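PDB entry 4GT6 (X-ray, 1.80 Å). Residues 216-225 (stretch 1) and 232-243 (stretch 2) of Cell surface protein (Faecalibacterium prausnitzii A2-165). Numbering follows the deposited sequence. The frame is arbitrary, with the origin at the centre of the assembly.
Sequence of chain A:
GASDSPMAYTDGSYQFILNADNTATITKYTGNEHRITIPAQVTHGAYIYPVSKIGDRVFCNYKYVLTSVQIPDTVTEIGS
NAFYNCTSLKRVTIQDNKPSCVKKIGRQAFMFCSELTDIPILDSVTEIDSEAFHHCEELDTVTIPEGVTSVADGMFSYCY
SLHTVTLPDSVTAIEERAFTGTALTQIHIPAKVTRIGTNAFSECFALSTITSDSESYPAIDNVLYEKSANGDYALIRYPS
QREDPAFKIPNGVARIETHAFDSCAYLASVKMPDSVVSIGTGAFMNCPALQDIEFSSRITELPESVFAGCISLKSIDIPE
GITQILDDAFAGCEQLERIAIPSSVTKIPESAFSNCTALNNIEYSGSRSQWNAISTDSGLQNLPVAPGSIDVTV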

# COMPACT_ATOMS: atom_id res chain seq x y z
N SER A 216 -4.69 -18.57 -7.35
CA SER A 216 -3.36 -17.97 -7.50
C SER A 216 -2.85 -17.40 -6.20
O SER A 216 -1.64 -17.29 -6.00
CB SER A 216 -3.38 -16.84 -8.53
OG SER A 216 -3.58 -17.36 -9.83
N TYR A 217 -3.77 -16.99 -5.30
CA TYR A 217 -3.38 -16.37 -4.04
C TYR A 217 -4.12 -17.04 -2.90
O TYR A 217 -5.03 -16.44 -2.31
CB TYR A 217 -3.61 -14.84 -4.07
CG TYR A 217 -2.62 -14.15 -4.99
CD1 TYR A 217 -1.38 -13.72 -4.51
CD2 TYR A 217 -2.87 -14.03 -6.35
CE1 TYR A 217 -0.46 -13.12 -5.37
CE2 TYR A 217 -1.93 -13.49 -7.22
CZ TYR A 217 -0.73 -13.02 -6.72
OH TYR A 217 0.17 -12.47 -7.59
N PRO A 218 -3.79 -18.31 -2.61
CA PRO A 218 -4.55 -19.01 -1.55
C PRO A 218 -4.21 -18.54 -0.15
O PRO A 218 -3.11 -18.04 0.13
CB PRO A 218 -4.13 -20.48 -1.75
CG PRO A 218 -2.71 -20.40 -2.28
CD PRO A 218 -2.74 -19.17 -3.20
N ALA A 219 -5.17 -18.70 0.76
CA ALA A 219 -4.93 -18.44 2.17
C ALA A 219 -4.78 -19.82 2.79
O ALA A 219 -5.71 -20.64 2.71
CB ALA A 219 -6.07 -17.62 2.80
N ILE A 220 -3.56 -20.15 3.22
CA ILE A 220 -3.25 -21.50 3.74
C ILE A 220 -2.88 -21.35 5.20
O ILE A 220 -1.91 -20.64 5.53
CB ILE A 220 -2.12 -22.15 2.91
CG1 ILE A 220 -2.46 -22.22 1.41
CG2 ILE A 220 -1.78 -23.51 3.47
CD1 ILE A 220 -1.27 -22.63 0.50
N ASP A 221 -3.69 -21.94 6.09
CA ASP A 221 -3.46 -21.82 7.54
C ASP A 221 -3.36 -20.32 7.93
O ASP A 221 -2.43 -19.89 8.63
CB ASP A 221 -2.21 -22.63 7.97
CG ASP A 221 -1.87 -22.58 9.46
OD1 ASP A 221 -2.81 -22.59 10.28
OD2 ASP A 221 -0.66 -22.53 9.79
N ASN A 222 -4.31 -19.51 7.43
CA ASN A 222 -4.46 -18.07 7.72
C ASN A 222 -3.19 -17.24 7.36
O ASN A 222 -2.79 -16.34 8.09
CB ASN A 222 -4.83 -17.87 9.20
CG ASN A 222 -5.29 -16.46 9.50
OD1 ASN A 222 -5.80 -15.77 8.63
ND2 ASN A 222 -5.12 -16.01 10.72
N VAL A 223 -2.56 -17.57 6.25
CA VAL A 223 -1.39 -16.85 5.75
C VAL A 223 -1.61 -16.69 4.27
O VAL A 223 -2.08 -17.64 3.63
CB VAL A 223 -0.06 -17.60 6.09
CG1 VAL A 223 1.14 -16.91 5.45
CG2 VAL A 223 0.14 -17.74 7.59
N LEU A 224 -1.31 -15.50 3.70
CA LEU A 224 -1.54 -15.32 2.27
C LEU A 224 -0.29 -15.66 1.48
O LEU A 224 0.80 -15.19 1.80
CB LEU A 224 -1.96 -13.86 1.97
CG LEU A 224 -2.46 -13.58 0.54
CD1 LEU A 224 -3.75 -14.36 0.21
CD2 LEU A 224 -2.72 -12.06 0.37
N TYR A 225 -0.48 -16.45 0.42
CA TYR A 225 0.58 -16.87 -0.49
C TYR A 225 0.26 -16.50 -1.91
O TYR A 225 -0.91 -16.29 -2.25
CB TYR A 225 0.77 -18.42 -0.44
CG TYR A 225 1.23 -18.93 0.91
CD1 TYR A 225 0.31 -19.27 1.90
CD2 TYR A 225 2.59 -19.04 1.21
CE1 TYR A 225 0.73 -19.67 3.17
CE2 TYR A 225 3.02 -19.46 2.47
CZ TYR A 225 2.09 -19.79 3.44
OH TYR A 225 2.51 -20.19 4.69
N ASP A 232 5.49 -23.56 -7.03
CA ASP A 232 6.19 -22.84 -5.96
C ASP A 232 5.26 -21.84 -5.31
O ASP A 232 4.36 -21.32 -5.97
CB ASP A 232 7.40 -22.04 -6.49
CG ASP A 232 8.67 -22.84 -6.78
OD1 ASP A 232 8.72 -24.04 -6.39
OD2 ASP A 232 9.62 -22.25 -7.35
N TYR A 233 5.53 -21.51 -4.04
CA TYR A 233 4.77 -20.48 -3.36
C TYR A 233 5.69 -19.40 -2.84
O TYR A 233 6.83 -19.68 -2.45
CB TYR A 233 4.01 -21.06 -2.16
CG TYR A 233 2.88 -22.02 -2.49
CD1 TYR A 233 3.15 -23.32 -2.88
CD2 TYR A 233 1.56 -21.64 -2.30
CE1 TYR A 233 2.11 -24.23 -3.10
CE2 TYR A 233 0.51 -22.54 -2.55
CZ TYR A 233 0.80 -23.84 -2.92
OH TYR A 233 -0.23 -24.73 -3.15
N ALA A 234 5.19 -18.18 -2.77
CA ALA A 234 5.86 -17.07 -2.08
C ALA A 234 4.94 -16.69 -0.93
O ALA A 234 3.73 -16.55 -1.15
CB ALA A 234 6.08 -15.88 -3.03
N LEU A 235 5.49 -16.52 0.27
CA LEU A 235 4.67 -16.08 1.41
C LEU A 235 4.57 -14.55 1.31
O LEU A 235 5.60 -13.88 1.33
CB LEU A 235 5.33 -16.51 2.75
CG LEU A 235 4.43 -16.47 3.99
CD1 LEU A 235 4.98 -17.40 5.07
CD2 LEU A 235 4.30 -15.04 4.59
N ILE A 236 3.35 -14.02 1.16
CA ILE A 236 3.25 -12.58 0.94
C ILE A 236 2.67 -11.81 2.14
O ILE A 236 3.04 -10.65 2.31
CB ILE A 236 2.54 -12.25 -0.40
CG1 ILE A 236 1.05 -12.59 -0.40
CG2 ILE A 236 3.31 -12.88 -1.66
CD1 ILE A 236 0.32 -12.12 -1.67
N ARG A 237 1.81 -12.43 2.99
CA ARG A 237 1.27 -11.71 4.14
C ARG A 237 0.92 -12.64 5.30
O ARG A 237 -0.01 -13.46 5.21
CB ARG A 237 0.02 -10.87 3.74
CG ARG A 237 -0.59 -10.05 4.87
CD ARG A 237 0.25 -8.81 5.22
NE ARG A 237 1.18 -9.08 6.34
CZ ARG A 237 2.02 -8.19 6.84
NH1 ARG A 237 2.14 -6.98 6.29
NH2 ARG A 237 2.75 -8.48 7.92
N TYR A 238 1.67 -12.51 6.39
CA TYR A 238 1.40 -13.16 7.66
C TYR A 238 0.63 -12.12 8.49
O TYR A 238 1.09 -10.98 8.57
CB TYR A 238 2.69 -13.62 8.34
CG TYR A 238 2.45 -14.35 9.64
CD1 TYR A 238 2.34 -13.65 10.85
CD2 TYR A 238 2.40 -15.74 9.68
CE1 TYR A 238 2.13 -14.33 12.05
CE2 TYR A 238 2.22 -16.42 10.88
CZ TYR A 238 2.08 -15.71 12.06
OH TYR A 238 1.88 -16.39 13.24
N PRO A 239 -0.52 -12.45 9.11
CA PRO A 239 -1.31 -11.40 9.80
C PRO A 239 -0.60 -10.89 11.05
O PRO A 239 -0.24 -11.68 11.90
CB PRO A 239 -2.66 -12.08 10.12
CG PRO A 239 -2.53 -13.51 9.75
CD PRO A 239 -1.19 -13.77 9.13
N SER A 240 -0.33 -9.57 11.10
CA SER A 240 0.45 -8.98 12.20
C SER A 240 -0.15 -9.19 13.59
O SER A 240 0.60 -9.24 14.56
CB SER A 240 0.63 -7.48 11.97
OG SER A 240 1.50 -7.26 10.87
N GLN A 241 -1.48 -9.33 13.68
CA GLN A 241 -2.14 -9.53 14.97
C GLN A 241 -2.37 -11.01 15.30
O GLN A 241 -2.95 -11.31 16.35
CB GLN A 241 -3.46 -8.73 15.03
CG GLN A 241 -3.21 -7.22 15.07
CD GLN A 241 -2.49 -6.78 16.33
OE1 GLN A 241 -2.77 -7.25 17.43
NE2 GLN A 241 -1.55 -5.88 16.20
N ARG A 242 -1.84 -11.93 14.48
CA ARG A 242 -1.95 -13.38 14.78
C ARG A 242 -1.20 -13.66 16.09
O ARG A 242 -0.02 -13.31 16.23
CB ARG A 242 -1.40 -14.19 13.62
CG ARG A 242 -1.55 -15.67 13.82
CD ARG A 242 -1.40 -16.36 12.51
NE ARG A 242 -1.33 -17.80 12.71
CZ ARG A 242 -1.37 -18.67 11.71
NH1 ARG A 242 -1.45 -18.24 10.46
NH2 ARG A 242 -1.34 -19.97 11.96
N GLU A 243 -1.88 -14.28 17.06
CA GLU A 243 -1.33 -14.44 18.41
C GLU A 243 -0.38 -15.63 18.64
O GLU A 243 0.22 -15.71 19.72
CB GLU A 243 -2.47 -14.49 19.43
CG GLU A 243 -3.22 -13.16 19.47
CD GLU A 243 -4.28 -13.00 20.54
OE1 GLU A 243 -4.23 -13.72 21.56
OE2 GLU A 243 -5.12 -12.08 20.39

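Residues 224-225 pair antiparallel with the strand 233-237, and a beta bulge shifts the register by one residue between Leu 224, opposite Arg 237, and Tyr 225, opposite Leu 235. Leu 224 N donates to Arg 237 O (2.9 Å, nearly linear), while Leu 224 O accepts from both Arg 237 N (3.2 Å) and Ile 236 N (2.9 Å), so one carbonyl serves two successive amides and Ile 236 is the extra residue of the bulge. Beyond it, Tyr 225 CA approaches Ala 234 O at 3.2 Å in a CA-H...O contact. Within the first stretch, Ile 220 N donates a hydrogen bond to Val 223 O (2.9 Å), closing a tight loop in which Asp 221 and Asn 222 both have positive phi.

Val 223, Leu 224, Tyr 225 and Leu 235 are buried, which suits their largely apolar side chains. Leu 235 and Tyr 225 share one face of the sheet, with Tyr 225 CE2 3.6 Å from Leu 235 CG; Val 223 CG1 also reaches Leu 235 CG at 3.6 Å. The other branch of Val 223 meets the Tyr 238 ring, Val 223 CG2 to Tyr 238 CD2 at 3.7 Å. Ile 236 leaves the strand sideways, but its p, t rotamer brings CD1 within 3.7 Å of both Leu 224 CD2 and Tyr 217 CD1, at the edge of the Tyr 217 ring. The Tyr 233 ring takes Pro 218 CG (3.9 Å from Tyr 233 CE2) at its edge, and Ile 220 CD1 lies 3.5 Å from Tyr 233 CE2.

Arg 242, the last residue of a type I turn that starts at Pro 239, has an extended side chain (chi1 to chi3 all t), long enough to reach the loop. Its NH1 donates to Asp 221 O (2.7 Å) and weakly to Asn 222 O (3.3 Å); its NH2 forms a salt bridge with OD2 of the exposed Asp 221 (3.4 Å), pairing opposite charges. Together the contacts bury 684 Å², summed over both stretches.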